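Local coordinates for Phikz039 (Pseudomonas phage phikz, PDB 3ZBQ), which belongs to the tubulin-like phage proteins known as PhuZ, with a Rossmann-like nucleotide-binding fold that holds GDP, at residues Ser129-Tyr135 against Ile164-Val170. Numbering follows the deposited sequence.
Sequences SVVIGSY and INYHENV. With GDP (guanosine-5'-diphosphate), chain B.
Strands 127-133 and 163-168, joined through helix 138-158 in a beta-alpha-beta crossover, lie side by side in the nucleotide-binding sheet of this tubulin-like fold, and N169, next after E168, reaches into the GDP pocket. Five backbone hydrogen bonds link the two segments in parallel register, from N165 N to S129 O (2.7 Å) up to N169 N to G133 O (2.8 Å). The N169 carboxamide meets the N2/N3 edge of the guanine and the ribose: OD1 accepts from GDP N2 at 2.9 Å, while ND2 donates to GDP N3, nearly straight at 169°, and, on a more bent path, to O2'. I132 has CG2 anti to the backbone N (chi1 -55°), which sets this methyl against the amide, 3.5 Å from N169 OD1; its CD1 reaches GDP C2. On the I132 face, H167 NE2 donates to N165 OD1 (2.6 Å) from above the amide plane, and V130 CG1 lies beside that oxygen. On the other face, Y166 OH comes 3.6 Å from G133 CA and gives its hydrogen to the anti lone pair of E168 OE1. E168 OE2 accepts from Y135 OH at 2.9 Å, ring and carboxylate planes standing 82° apart; R291, from helix 284-304, also hydrogen-bonds Y135 OH. A water links Y135 N to N169 O. Three hydrogen bonds to base and sugar should fix the orientation of the N169 amide, its acceptor and donor matching guanine N2 and N3.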
ATOM      1  N   SER A 129      -0.810   3.558  -3.804  1.00  4.02           N
ATOM      2  CA  SER A 129      -0.703   2.349  -2.989  1.00  4.72           C
ATOM      3  C   SER A 129      -1.894   2.219  -2.063  1.00  5.48           C
ATOM      4  O   SER A 129      -2.326   3.205  -1.444  1.00  5.43           O
ATOM      5  CB  SER A 129       0.576   2.358  -2.147  1.00  5.08           C
ATOM      6  OG  SER A 129       1.706   2.050  -2.944  1.00  5.53           O
ATOM      7  N   VAL A 130      -2.403   0.997  -1.944  1.00  3.67           N
ATOM      8  CA  VAL A 130      -3.422   0.690  -0.947  1.00  3.35           C
ATOM      9  C   VAL A 130      -2.765  -0.257   0.062  1.00  3.51           C
ATOM     10  O   VAL A 130      -2.331  -1.353  -0.296  1.00  3.05           O
ATOM     11  CB  VAL A 130      -4.697   0.082  -1.590  1.00  3.20           C
ATOM     12  CG1 VAL A 130      -5.742  -0.196  -0.526  1.00  6.16           C
ATOM     13  CG2 VAL A 130      -5.278   1.054  -2.641  1.00  3.16           C
ATOM     14  N   VAL A 131      -2.622   0.209   1.301  1.00  2.00           N
ATOM     15  CA  VAL A 131      -1.766  -0.468   2.284  1.00  3.67           C
ATOM     16  C   VAL A 131      -2.453  -0.716   3.623  1.00  4.94           C
ATOM     17  O   VAL A 131      -3.443  -0.059   3.954  1.00  3.61           O
ATOM     18  CB  VAL A 131      -0.442   0.313   2.500  1.00  3.84           C
ATOM     19  CG1 VAL A 131       0.246   0.579   1.149  1.00  4.17           C
ATOM     20  CG2 VAL A 131      -0.703   1.650   3.218  1.00  5.99           C
ATOM     21  N   ILE A 132      -1.916  -1.673   4.390  1.00  4.35           N
ATOM     22  CA  ILE A 132      -2.491  -2.086   5.676  1.00  7.87           C
ATOM     23  C   ILE A 132      -1.461  -2.020   6.802  1.00  5.49           C
ATOM     24  O   ILE A 132      -0.437  -2.714   6.761  1.00  7.57           O
ATOM     25  CB  ILE A 132      -3.052  -3.534   5.612  1.00  6.62           C
ATOM     26  CG1 ILE A 132      -4.058  -3.672   4.465  1.00  7.72           C
ATOM     27  CG2 ILE A 132      -3.698  -3.935   6.942  1.00  7.54           C
ATOM     28  CD1 ILE A 132      -4.378  -5.113   4.083  1.00  9.46           C
ATOM     29  N   GLY A 133      -1.728  -1.192   7.812  1.00  5.22           N
ATOM     30  CA  GLY A 133      -0.835  -1.108   8.960  1.00  4.93           C
ATOM     31  C   GLY A 133      -1.203  -2.140  10.015  1.00  6.30           C
ATOM     32  O   GLY A 133      -2.385  -2.422  10.227  1.00  5.54           O
ATOM     33  N   SER A 134      -0.201  -2.721  10.672  1.00  4.97           N
ATOM     34  CA  SER A 134      -0.471  -3.678  11.748  1.00  6.77           C
ATOM     35  C   SER A 134       0.622  -3.628  12.803  1.00  5.01           C
ATOM     36  O   SER A 134       1.717  -3.106  12.566  1.00  6.04           O
ATOM     37  CB  SER A 134      -0.658  -5.105  11.205  1.00  6.74           C
ATOM     38  OG  SER A 134       0.540  -5.626  10.642  1.00  6.95           O
ATOM     39  N   TYR A 135       0.329  -4.175  13.978  1.00  8.05           N
ATOM     40  CA  TYR A 135       1.256  -4.069  15.088  1.00  7.07           C
ATOM     41  C   TYR A 135       0.946  -5.123  16.128  1.00  8.72           C
ATOM     42  O   TYR A 135       1.043  -4.846  17.325  1.00 10.20           O
ATOM     43  CB  TYR A 135       1.176  -2.683  15.727  1.00  7.05           C
ATOM     44  CG  TYR A 135      -0.222  -2.142  15.807  1.00 10.20           C
ATOM     45  CD1 TYR A 135      -1.073  -2.494  16.845  1.00 10.90           C
ATOM     46  CD2 TYR A 135      -0.693  -1.262  14.838  1.00  9.23           C
ATOM     47  CE1 TYR A 135      -2.362  -1.990  16.913  1.00 13.86           C
ATOM     48  CE2 TYR A 135      -1.971  -0.760  14.894  1.00 12.83           C
ATOM     49  CZ  TYR A 135      -2.802  -1.124  15.925  1.00 16.36           C
ATOM     50  OH  TYR A 135      -4.074  -0.595  15.962  1.00 20.03           O
ATOM     51  N   ILE A 164      -0.325   7.089  -0.558  1.00  5.77           N
ATOM     52  CA  ILE A 164      -0.811   5.904   0.131  1.00  5.37           C
ATOM     53  C   ILE A 164      -2.257   6.083   0.604  1.00  6.05           C
ATOM     54  O   ILE A 164      -2.638   7.128   1.157  1.00  5.84           O
ATOM     55  CB  ILE A 164       0.115   5.492   1.309  1.00  6.15           C
ATOM     56  CG1 ILE A 164       0.033   6.508   2.448  1.00  6.85           C
ATOM     57  CG2 ILE A 164       1.557   5.350   0.837  1.00  5.54           C
ATOM     58  CD1 ILE A 164       0.673   6.013   3.758  1.00 11.41           C
ATOM     59  N   ASN A 165      -3.062   5.061   0.330  1.00  6.22           N
ATOM     60  CA  ASN A 165      -4.405   4.952   0.874  1.00  5.90           C
ATOM     61  C   ASN A 165      -4.303   3.976   2.043  1.00  6.43           C
ATOM     62  O   ASN A 165      -4.055   2.782   1.845  1.00  5.28           O
ATOM     63  CB  ASN A 165      -5.367   4.466  -0.214  1.00  6.90           C
ATOM     64  CG  ASN A 165      -6.757   4.202   0.308  1.00  7.44           C
ATOM     65  OD1 ASN A 165      -7.155   3.048   0.473  1.00  6.85           O
ATOM     66  ND2 ASN A 165      -7.515   5.264   0.561  1.00  7.85           N
ATOM     67  N   TYR A 166      -4.462   4.495   3.261  1.00  5.42           N
ATOM     68  CA  TYR A 166      -4.069   3.761   4.469  1.00  6.37           C
ATOM     69  C   TYR A 166      -5.222   3.110   5.228  1.00  5.49           C
ATOM     70  O   TYR A 166      -6.262   3.732   5.481  1.00  5.14           O
ATOM     71  CB  TYR A 166      -3.287   4.687   5.413  1.00  5.93           C
ATOM     72  CG  TYR A 166      -2.906   4.002   6.713  1.00  5.67           C
ATOM     73  CD1 TYR A 166      -1.849   3.106   6.758  1.00  5.31           C
ATOM     74  CD2 TYR A 166      -3.610   4.250   7.890  1.00  5.92           C
ATOM     75  CE1 TYR A 166      -1.492   2.468   7.940  1.00  6.37           C
ATOM     76  CE2 TYR A 166      -3.263   3.618   9.082  1.00  8.14           C
ATOM     77  CZ  TYR A 166      -2.205   2.736   9.100  1.00  7.51           C
ATOM     78  OH  TYR A 166      -1.858   2.095  10.277  1.00  7.78           O
ATOM     79  N   HIS A 167      -5.013   1.859   5.635  1.00  6.67           N
ATOM     80  CA  HIS A 167      -6.000   1.129   6.402  1.00  4.68           C
ATOM     81  C   HIS A 167      -5.273   0.488   7.554  1.00  6.12           C
ATOM     82  O   HIS A 167      -4.220  -0.089   7.371  1.00  7.24           O
ATOM     83  CB  HIS A 167      -6.652   0.046   5.542  1.00  4.63           C
ATOM     84  CG  HIS A 167      -7.357   0.602   4.345  1.00  7.15           C
ATOM     85  ND1 HIS A 167      -8.722   0.756   4.298  1.00  9.62           N
ATOM     86  CD2 HIS A 167      -6.878   1.081   3.172  1.00  9.60           C
ATOM     87  CE1 HIS A 167      -9.061   1.313   3.144  1.00 10.05           C
ATOM     88  NE2 HIS A 167      -7.958   1.517   2.443  1.00  8.32           N
ATOM     89  N   GLU A 168      -5.838   0.601   8.739  1.00  7.29           N
ATOM     90  CA  GLU A 168      -5.206   0.001   9.904  1.00  5.75           C
ATOM     91  C   GLU A 168      -5.933  -1.250  10.333  1.00  9.06           C
ATOM     92  O   GLU A 168      -7.163  -1.246  10.451  1.00  7.95           O
ATOM     93  CB  GLU A 168      -5.217   1.013  11.033  1.00  8.21           C
ATOM     94  CG  GLU A 168      -4.407   0.597  12.230  1.00  9.01           C
ATOM     95  CD  GLU A 168      -4.222   1.752  13.167  1.00 15.06           C
ATOM     96  OE1 GLU A 168      -3.551   2.733  12.771  1.00 21.17           O
ATOM     97  OE2 GLU A 168      -4.764   1.681  14.282  1.00 16.33           O
ATOM     98  N   ASN A 169      -5.181  -2.328  10.564  1.00  6.85           N
ATOM     99  CA  ASN A 169      -5.732  -3.496  11.229  1.00 10.73           C
ATOM    100  C   ASN A 169      -5.795  -3.160  12.711  1.00 10.45           C
ATOM    101  O   ASN A 169      -4.868  -3.463  13.470  1.00 11.11           O
ATOM    102  CB  ASN A 169      -4.849  -4.735  11.015  1.00  8.57           C
ATOM    103  CG  ASN A 169      -5.168  -5.480   9.720  1.00  9.28           C
ATOM    104  OD1 ASN A 169      -6.150  -5.185   9.035  1.00  9.78           O
ATOM    105  ND2 ASN A 169      -4.341  -6.478   9.392  1.00 10.29           N
ATOM    106  N   VAL A 170      -6.872  -2.490  13.109  1.00  8.89           N
ATOM    107  CA  VAL A 170      -7.059  -2.130  14.504  1.00 10.68           C
ATOM    108  C   VAL A 170      -7.166  -3.412  15.311  1.00  9.57           C
ATOM    109  O   VAL A 170      -7.988  -4.283  15.018  1.00 10.21           O
ATOM    110  CB  VAL A 170      -8.298  -1.249  14.716  1.00  9.21           C
ATOM    111  CG1 VAL A 170      -8.432  -0.888  16.179  1.00 11.36           C
ATOM    112  CG2 VAL A 170      -8.171   0.038  13.895  1.00 10.21           C
TER
HETATM  113  PB  GDP B 999       3.692 -10.811   3.437  1.00  5.43           P
HETATM  114  O1B GDP B 999       3.253 -11.995   2.614  1.00  3.97           O
HETATM  115  O2B GDP B 999       3.531  -9.528   2.646  1.00  4.08           O
HETATM  116  O3B GDP B 999       5.114 -10.958   3.919  1.00  6.22           O
HETATM  117  O3A GDP B 999       2.793 -10.663   4.762  1.00  4.77           O
HETATM  118  PA  GDP B 999       1.192 -10.792   4.842  1.00  5.97           P
HETATM  119  O1A GDP B 999       0.615 -12.132   4.456  1.00  7.91           O
HETATM  120  O2A GDP B 999       0.543  -9.670   4.059  1.00  4.93           O
HETATM  121  O5' GDP B 999       0.934 -10.568   6.400  1.00  8.74           O
HETATM  122  C5' GDP B 999       1.423  -9.415   7.075  1.00  6.18           C
HETATM  123  C4' GDP B 999       0.296  -8.813   7.912  1.00  6.92           C
HETATM  124  O4' GDP B 999      -0.702  -8.274   7.044  1.00  6.27           O
HETATM  125  C3' GDP B 999      -0.442  -9.822   8.771  1.00  8.12           C
HETATM  126  O3' GDP B 999       0.216  -9.968  10.040  1.00  9.02           O
HETATM  127  C2' GDP B 999      -1.813  -9.205   8.905  1.00  8.27           C
HETATM  128  O2' GDP B 999      -1.789  -8.209   9.930  1.00  6.67           O
HETATM  129  C1' GDP B 999      -1.998  -8.430   7.620  1.00  6.84           C
HETATM  130  N9  GDP B 999      -2.816  -9.166   6.632  1.00  8.52           N
HETATM  131  C8  GDP B 999      -2.478 -10.255   5.915  1.00  9.03           C
HETATM  132  N7  GDP B 999      -3.491 -10.627   5.095  1.00  9.76           N
HETATM  133  C5  GDP B 999      -4.501  -9.750   5.270  1.00 10.34           C
HETATM  134  C6  GDP B 999      -5.864  -9.547   4.727  1.00 11.69           C
HETATM  135  O6  GDP B 999      -6.335 -10.313   3.848  1.00 12.38           O
HETATM  136  N1  GDP B 999      -6.565  -8.499   5.197  1.00 10.51           N
HETATM  137  C2  GDP B 999      -6.083  -7.656   6.134  1.00  9.47           C
HETATM  138  N2  GDP B 999      -6.845  -6.626   6.579  1.00  8.51           N
HETATM  139  N3  GDP B 999      -4.851  -7.783   6.671  1.00 10.14           N
HETATM  140  C4  GDP B 999      -4.041  -8.792   6.283  1.00 10.66           C
HETATM  141  O   HOH W   1      -2.590  -4.788  14.202  1.00  7.17           O